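Metallo-mystery pair system four-Cys motif protein (PDB 7L6G) binds copper(II) at a site built in part by a modified side chain, also binds calcium, and probably takes part in copper handling. Local coordinates at residues N66-Y70 with P139-D143; L75-A81 with N92-T98. All coordinates share one frame. Numbering follows the deposited sequence.

Interaction 1: residues N66-Y70 with P139-D143; sequences NDWQY and PPPLD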
loop_
_atom_site.group_PDB
_atom_site.type_symbol
_atom_site.label_atom_id
_atom_site.label_comp_id
_atom_site.label_asym_id
_atom_site.label_seq_id
_atom_site.Cartn_x
_atom_site.Cartn_y
_atom_site.Cartn_z
ATOM N N ASN E 66 -16.776 -10.497 7.480
ATOM C CA ASN E 66 -15.976 -9.474 8.141
ATOM C C ASN E 66 -15.454 -8.516 7.073
ATOM O O ASN E 66 -16.044 -8.392 5.994
ATOM C CB ASN E 66 -14.857 -10.118 8.981
ATOM C CG ASN E 66 -13.999 -11.086 8.183
ATOM O OD1 ASN E 66 -13.875 -10.974 6.964
ATOM N ND2 ASN E 66 -13.395 -12.044 8.878
ATOM N N ASP E 67 -14.343 -7.842 7.370
ATOM C CA ASP E 67 -13.784 -6.872 6.436
ATOM C C ASP E 67 -13.071 -7.541 5.269
ATOM O O ASP E 67 -12.972 -6.949 4.188
ATOM C CB ASP E 67 -12.818 -5.939 7.166
ATOM C CG ASP E 67 -13.508 -5.084 8.204
ATOM O OD1 ASP E 67 -14.714 -4.802 8.037
ATOM O OD2 ASP E 67 -12.847 -4.698 9.189
ATOM N N TRP E 68 -12.574 -8.759 5.463
ATOM C CA TRP E 68 -11.820 -9.458 4.432
ATOM C C TRP E 68 -12.644 -10.490 3.675
ATOM O O TRP E 68 -12.132 -11.084 2.720
ATOM C CB TRP E 68 -10.596 -10.142 5.053
ATOM C CG TRP E 68 -9.591 -9.173 5.576
ATOM C CD1 TRP E 68 -9.484 -8.711 6.856
ATOM C CD2 TRP E 68 -8.550 -8.534 4.830
ATOM N NE1 TRP E 68 -8.439 -7.826 6.953
ATOM C CE2 TRP E 68 -7.849 -7.700 5.723
ATOM C CE3 TRP E 68 -8.143 -8.586 3.493
ATOM C CZ2 TRP E 68 -6.763 -6.925 5.323
ATOM C CZ3 TRP E 68 -7.064 -7.817 3.099
ATOM C CH2 TRP E 68 -6.386 -6.998 4.009
ATOM N N GLN E 69 -13.893 -10.724 4.075
ATOM C CA GLN E 69 -14.711 -11.774 3.483
ATOM C C GLN E 69 -16.147 -11.291 3.357
ATOM O O GLN E 69 -16.747 -10.852 4.343
ATOM C CB GLN E 69 -14.652 -13.057 4.324
ATOM C CG GLN E 69 -13.238 -13.570 4.579
ATOM C CD GLN E 69 -13.206 -14.866 5.362
ATOM O OE1 GLN E 69 -12.194 -15.566 5.379
ATOM N NE2 GLN E 69 -14.313 -15.190 6.019
ATOM N N TYR E 70 -16.695 -11.377 2.145
ATOM C CA TYR E 70 -18.063 -10.957 1.869
ATOM C C TYR E 70 -18.744 -12.021 1.020
ATOM O O TYR E 70 -18.217 -12.410 -0.026
ATOM C CB TYR E 70 -18.090 -9.602 1.152
ATOM C CG TYR E 70 -19.463 -9.150 0.710
ATOM C CD1 TYR E 70 -20.461 -8.881 1.638
ATOM C CD2 TYR E 70 -19.758 -8.981 -0.636
ATOM C CE1 TYR E 70 -21.718 -8.462 1.235
ATOM C CE2 TYR E 70 -21.009 -8.564 -1.048
ATOM C CZ TYR E 70 -21.985 -8.307 -0.109
ATOM O OH TYR E 70 -23.231 -7.891 -0.518
ATOM N N PRO E 139 -19.219 -3.378 -0.729
ATOM C CA PRO E 139 -18.789 -3.582 0.657
ATOM C C PRO E 139 -17.415 -4.222 0.706
ATOM O O PRO E 139 -16.936 -4.758 -0.305
ATOM C CB PRO E 139 -19.865 -4.522 1.222
ATOM C CG PRO E 139 -20.401 -5.233 0.029
ATOM C CD PRO E 139 -20.357 -4.239 -1.093
ATOM N N PRO E 140 -16.741 -4.178 1.852
ATOM C CA PRO E 140 -15.450 -4.866 1.985
ATOM C C PRO E 140 -15.616 -6.360 1.770
ATOM O O PRO E 140 -16.641 -6.937 2.162
ATOM C CB PRO E 140 -15.026 -4.554 3.430
ATOM C CG PRO E 140 -15.792 -3.327 3.800
ATOM C CD PRO E 140 -17.097 -3.427 3.069
ATOM N N PRO E 141 -14.626 -7.030 1.155
ATOM C CA PRO E 141 -13.354 -6.484 0.676
ATOM C C PRO E 141 -13.344 -6.110 -0.806
ATOM O O PRO E 141 -12.273 -6.083 -1.414
ATOM C CB PRO E 141 -12.389 -7.637 0.927
ATOM C CG PRO E 141 -13.226 -8.843 0.629
ATOM C CD PRO E 141 -14.644 -8.501 1.056
ATOM N N LEU E 142 -14.508 -5.836 -1.384
ATOM C CA LEU E 142 -14.596 -5.456 -2.787
ATOM C C LEU E 142 -14.412 -3.959 -3.001
ATOM O O LEU E 142 -14.606 -3.475 -4.121
ATOM C CB LEU E 142 -15.934 -5.913 -3.377
ATOM C CG LEU E 142 -16.152 -7.422 -3.532
ATOM C CD1 LEU E 142 -14.859 -8.121 -3.929
ATOM C CD2 LEU E 142 -16.731 -8.030 -2.261
ATOM N N ASP E 143 -14.034 -3.220 -1.955
ATOM C CA ASP E 143 -13.830 -1.780 -2.025
ATOM C C ASP E 143 -12.353 -1.403 -2.085
ATOM O O ASP E 143 -11.989 -0.282 -1.711
ATOM C CB ASP E 143 -14.503 -1.096 -0.835
ATOM C CG ASP E 143 -13.848 -1.450 0.491
ATOM O OD1 ASP E 143 -13.254 -2.545 0.593
ATOM O OD2 ASP E 143 -13.929 -0.633 1.432
#
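A cis-proline type VI turn, Pro139 to Leu142, packs here against an Asx turn and the short strand that follows it, in a contact away from the copper and calcium sites. In segment 66-70 Asn66 OD1 accepts a hydrogen bond from Trp68 N at 3.0 Å, which defines the Asx turn. The backbone bond from Asn66 N to Gln69 O, 3.2 Å, closes the same loop. Segment 139-143 folds back on itself through Leu142 N to Pro139 O, 2.9 Å, and the peptide bond before Pro141 is cis. No hydrogen bond links the two segments, which meet by van der Waals and CH-pi contacts. Tyr70 makes much of it. Pro139 CG sits 3.5 Å from the centroid of the Tyr70 ring, over its face, in a CH-pi contact. Tyr70 CB lies 3.6 Å from Pro141 CD, and Tyr70 CD2 lies 3.6 Å from Leu142 CD2. On the turn side, Asp67 O approaches Pro140 CB at 3.2 Å and Trp68 O approaches Pro141 CG at 3.3 Å. Asp67 and Pro140 also pack on Arg82 of the second subunit. Pro141 and Trp68 also pack on Leu75 of strand 73-78, the antiparallel neighbour of strand 69-70. The proline turn thus lies against the start of the hairpin formed by these two strands.

Interaction 2: residues L75-A81 with N92-T98; sequences LLDFKDA and NPAKNTT. With EDO (1,2-ethanediol), chain B.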
loop_
_atom_site.group_PDB
_atom_site.type_symbol
_atom_site.label_atom_id
_atom_site.label_comp_id
_atom_site.label_asym_id
_atom_site.label_seq_id
_atom_site.Cartn_x
_atom_site.Cartn_y
_atom_site.Cartn_z
ATOM N N LEU E 75 -10.491 -12.171 0.452
ATOM C CA LEU E 75 -9.368 -11.444 -0.125
ATOM C C LEU E 75 -8.096 -11.800 0.630
ATOM O O LEU E 75 -7.983 -11.519 1.828
ATOM C CB LEU E 75 -9.605 -9.934 -0.081
ATOM C CG LEU E 75 -8.361 -9.112 -0.417
ATOM C CD1 LEU E 75 -7.961 -9.352 -1.860
ATOM C CD2 LEU E 75 -8.586 -7.632 -0.150
ATOM N N LEU E 76 -7.144 -12.408 -0.071
ATOM C CA LEU E 76 -5.849 -12.737 0.507
ATOM C C LEU E 76 -4.847 -11.631 0.203
ATOM O O LEU E 76 -4.793 -11.116 -0.917
ATOM C CB LEU E 76 -5.338 -14.074 -0.036
ATOM C CG LEU E 76 -6.202 -15.302 0.260
ATOM C CD1 LEU E 76 -5.794 -16.473 -0.620
ATOM C CD2 LEU E 76 -6.121 -15.679 1.732
ATOM N N ASP E 77 -4.057 -11.269 1.212
ATOM C CA ASP E 77 -3.037 -10.231 1.088
ATOM C C ASP E 77 -1.831 -10.663 1.905
ATOM O O ASP E 77 -1.945 -10.872 3.116
ATOM C CB ASP E 77 -3.565 -8.874 1.569
ATOM C CG ASP E 77 -2.622 -7.722 1.244
ATOM O OD1 ASP E 77 -1.464 -7.973 0.847
ATOM O OD2 ASP E 77 -3.048 -6.556 1.384
ATOM N N PHE E 78 -0.680 -10.788 1.249
ATOM C CA PHE E 78 0.517 -11.325 1.880
ATOM C C PHE E 78 1.515 -10.250 2.291
ATOM O O PHE E 78 2.598 -10.587 2.779
ATOM C CB PHE E 78 1.191 -12.331 0.943
ATOM C CG PHE E 78 0.324 -13.510 0.611
ATOM C CD1 PHE E 78 0.205 -14.570 1.496
ATOM C CD2 PHE E 78 -0.383 -13.555 -0.579
ATOM C CE1 PHE E 78 -0.595 -15.656 1.197
ATOM C CE2 PHE E 78 -1.186 -14.638 -0.884
ATOM C CZ PHE E 78 -1.292 -15.690 0.006
ATOM N N LYS E 79 1.181 -8.979 2.113
ATOM C CA LYS E 79 2.055 -7.898 2.534
ATOM C C LYS E 79 1.735 -7.477 3.963
ATOM O O LYS E 79 0.626 -7.677 4.467
ATOM C CB LYS E 79 1.926 -6.696 1.597
ATOM C CG LYS E 79 2.498 -6.927 0.211
ATOM C CD LYS E 79 4.001 -7.139 0.257
ATOM C CE LYS E 79 4.738 -5.833 0.505
ATOM N NZ LYS E 79 6.213 -6.010 0.413
ATOM N N ASP E 80 2.734 -6.894 4.619
ATOM C CA ASP E 80 2.543 -6.318 5.940
ATOM C C ASP E 80 1.984 -4.905 5.817
ATOM O O ASP E 80 2.173 -4.224 4.805
ATOM C CB ASP E 80 3.861 -6.295 6.714
ATOM C CG ASP E 80 4.951 -5.533 5.985
ATOM O OD1 ASP E 80 5.222 -5.862 4.811
ATOM O OD2 ASP E 80 5.536 -4.606 6.584
ATOM N N ALA E 81 1.288 -4.467 6.867
ATOM C CA ALA E 81 0.672 -3.143 6.837
ATOM C C ALA E 81 1.724 -2.041 6.788
ATOM O O ALA E 81 1.537 -1.031 6.097
ATOM C CB ALA E 81 -0.241 -2.964 8.049
ATOM N N ASN E 92 4.151 -7.679 13.287
ATOM C CA ASN E 92 3.981 -7.127 11.943
ATOM C C ASN E 92 3.689 -8.285 10.993
ATOM O O ASN E 92 4.595 -8.783 10.307
ATOM C CB ASN E 92 5.216 -6.346 11.501
ATOM C CG ASN E 92 4.903 -5.318 10.434
ATOM O OD1 ASN E 92 3.910 -4.596 10.523
ATOM N ND2 ASN E 92 5.750 -5.246 9.413
ATOM N N PRO E 93 2.445 -8.743 10.934
ATOM C CA PRO E 93 2.109 -9.898 10.101
ATOM C C PRO E 93 1.658 -9.489 8.703
ATOM O O PRO E 93 1.418 -8.316 8.411
ATOM C CB PRO E 93 0.952 -10.538 10.874
ATOM C CG PRO E 93 0.233 -9.355 11.452
ATOM C CD PRO E 93 1.296 -8.308 11.749
ATOM N N ALA E 94 1.556 -10.494 7.836
ATOM C CA ALA E 94 0.814 -10.319 6.598
ATOM C C ALA E 94 -0.634 -9.980 6.927
ATOM O O ALA E 94 -1.169 -10.383 7.964
ATOM C CB ALA E 94 0.892 -11.581 5.739
ATOM N N LYS E 95 -1.274 -9.229 6.030
ATOM C CA LYS E 95 -2.551 -8.611 6.376
ATOM C C LYS E 95 -3.667 -9.643 6.520
ATOM O O LYS E 95 -4.490 -9.540 7.438
ATOM C CB LYS E 95 -2.915 -7.550 5.339
ATOM C CG LYS E 95 -2.217 -6.217 5.576
ATOM C CD LYS E 95 -2.425 -5.259 4.417
ATOM C CE LYS E 95 -1.147 -5.078 3.614
ATOM N NZ LYS E 95 -1.437 -4.772 2.185
ATOM N N ASN E 96 -3.714 -10.644 5.641
ATOM C CA ASN E 96 -4.805 -11.619 5.685
ATOM C C ASN E 96 -4.415 -12.848 4.874
ATOM O O ASN E 96 -4.404 -12.794 3.639
ATOM C CB ASN E 96 -6.094 -11.003 5.158
ATOM C CG ASN E 96 -7.319 -11.800 5.545
ATOM O OD1 ASN E 96 -7.741 -11.787 6.701
ATOM N ND2 ASN E 96 -7.898 -12.501 4.578
ATOM N N THR E 97 -4.124 -13.955 5.561
ATOM C CA THR E 97 -3.663 -15.177 4.910
ATOM C C THR E 97 -4.519 -16.396 5.231
ATOM O O THR E 97 -4.157 -17.510 4.834
ATOM C CB THR E 97 -2.209 -15.473 5.295
ATOM O OG1 THR E 97 -2.116 -15.651 6.714
ATOM C CG2 THR E 97 -1.299 -14.339 4.868
ATOM N N THR E 98 -5.636 -16.230 5.936
ATOM C CA THR E 98 -6.448 -17.363 6.365
ATOM C C THR E 98 -7.909 -17.102 6.041
ATOM O O THR E 98 -8.469 -16.081 6.455
ATOM C CB THR E 98 -6.278 -17.630 7.863
ATOM O OG1 THR E 98 -4.884 -17.742 8.174
ATOM C CG2 THR E 98 -6.984 -18.922 8.255
HETATM C C1 EDO B . -4.009 -19.334 11.426
HETATM O O1 EDO B . -4.655 -18.315 10.655
HETATM C C2 EDO B . -2.624 -18.863 11.854
HETATM O O2 EDO B . -1.814 -18.628 10.697
#
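This is a short antiparallel strand pairing, reinforced by side-chain polar bonds, between the end of strand 73-78 and the segment around the start of strand 96-104. Asp77 and Asn96 form a hydrogen-bonded pair: Asp77 N to Asn96 O is 2.9 Å, and Asn96 N to Asp77 O is 3.1 Å. Asn96 ND2 adds a bond to Leu75 O at 2.9 Å. Beyond this pair both segments turn corners, at Lys79 and Lys95. There Lys95 N gives Lys79 O a weak bond of 2.9 Å. Asp77 OD1 accepts from Lys79 N at 3.1 Å, an Asx turn. Further on, Asn92 ND2 donates to Asp80 OD2 at 2.9 Å. Phe78 CD1 meets Thr97 CG2 at 3.7 Å, and Phe78 also packs on Phe12 and Leu14 of strand 5-16. A 1,2-ethanediol molecule, probably from crystallisation, hydrogen-bonds Thr98 OG1 through O1 at 2.6 Å. Lys95 NZ to Asp77 OD2, 2.5 Å, is a very short salt bridge. Glu41 lies close to the same carboxylate, so the lysine offsets a local build-up of negative charge.

How the interactions relate
Both contacts are partly buried, and they meet at the hairpin of strands 69-70 and 73-78. Interaction 1 closes a long loop, and interaction 2 is nested inside it. Trp68 O and Leu75 N, 3.0 Å apart, form a probable hydrogen bond between them. Trp68 also packs on interaction 2, with CG 3.4 Å from Asn96 OD1 and CH2 3.8 Å from Lys95 CB. The chemistry differs. Interaction 1 packs three prolines and a leucine on Tyr70 and on the backbone of Asp67 and Trp68, with no hydrogen bond between the segments. Interaction 2 joins two segments of the same chain by backbone bonds and a salt bridge, and buries more surface, 601 against 326 Å². Both touch the second subunit.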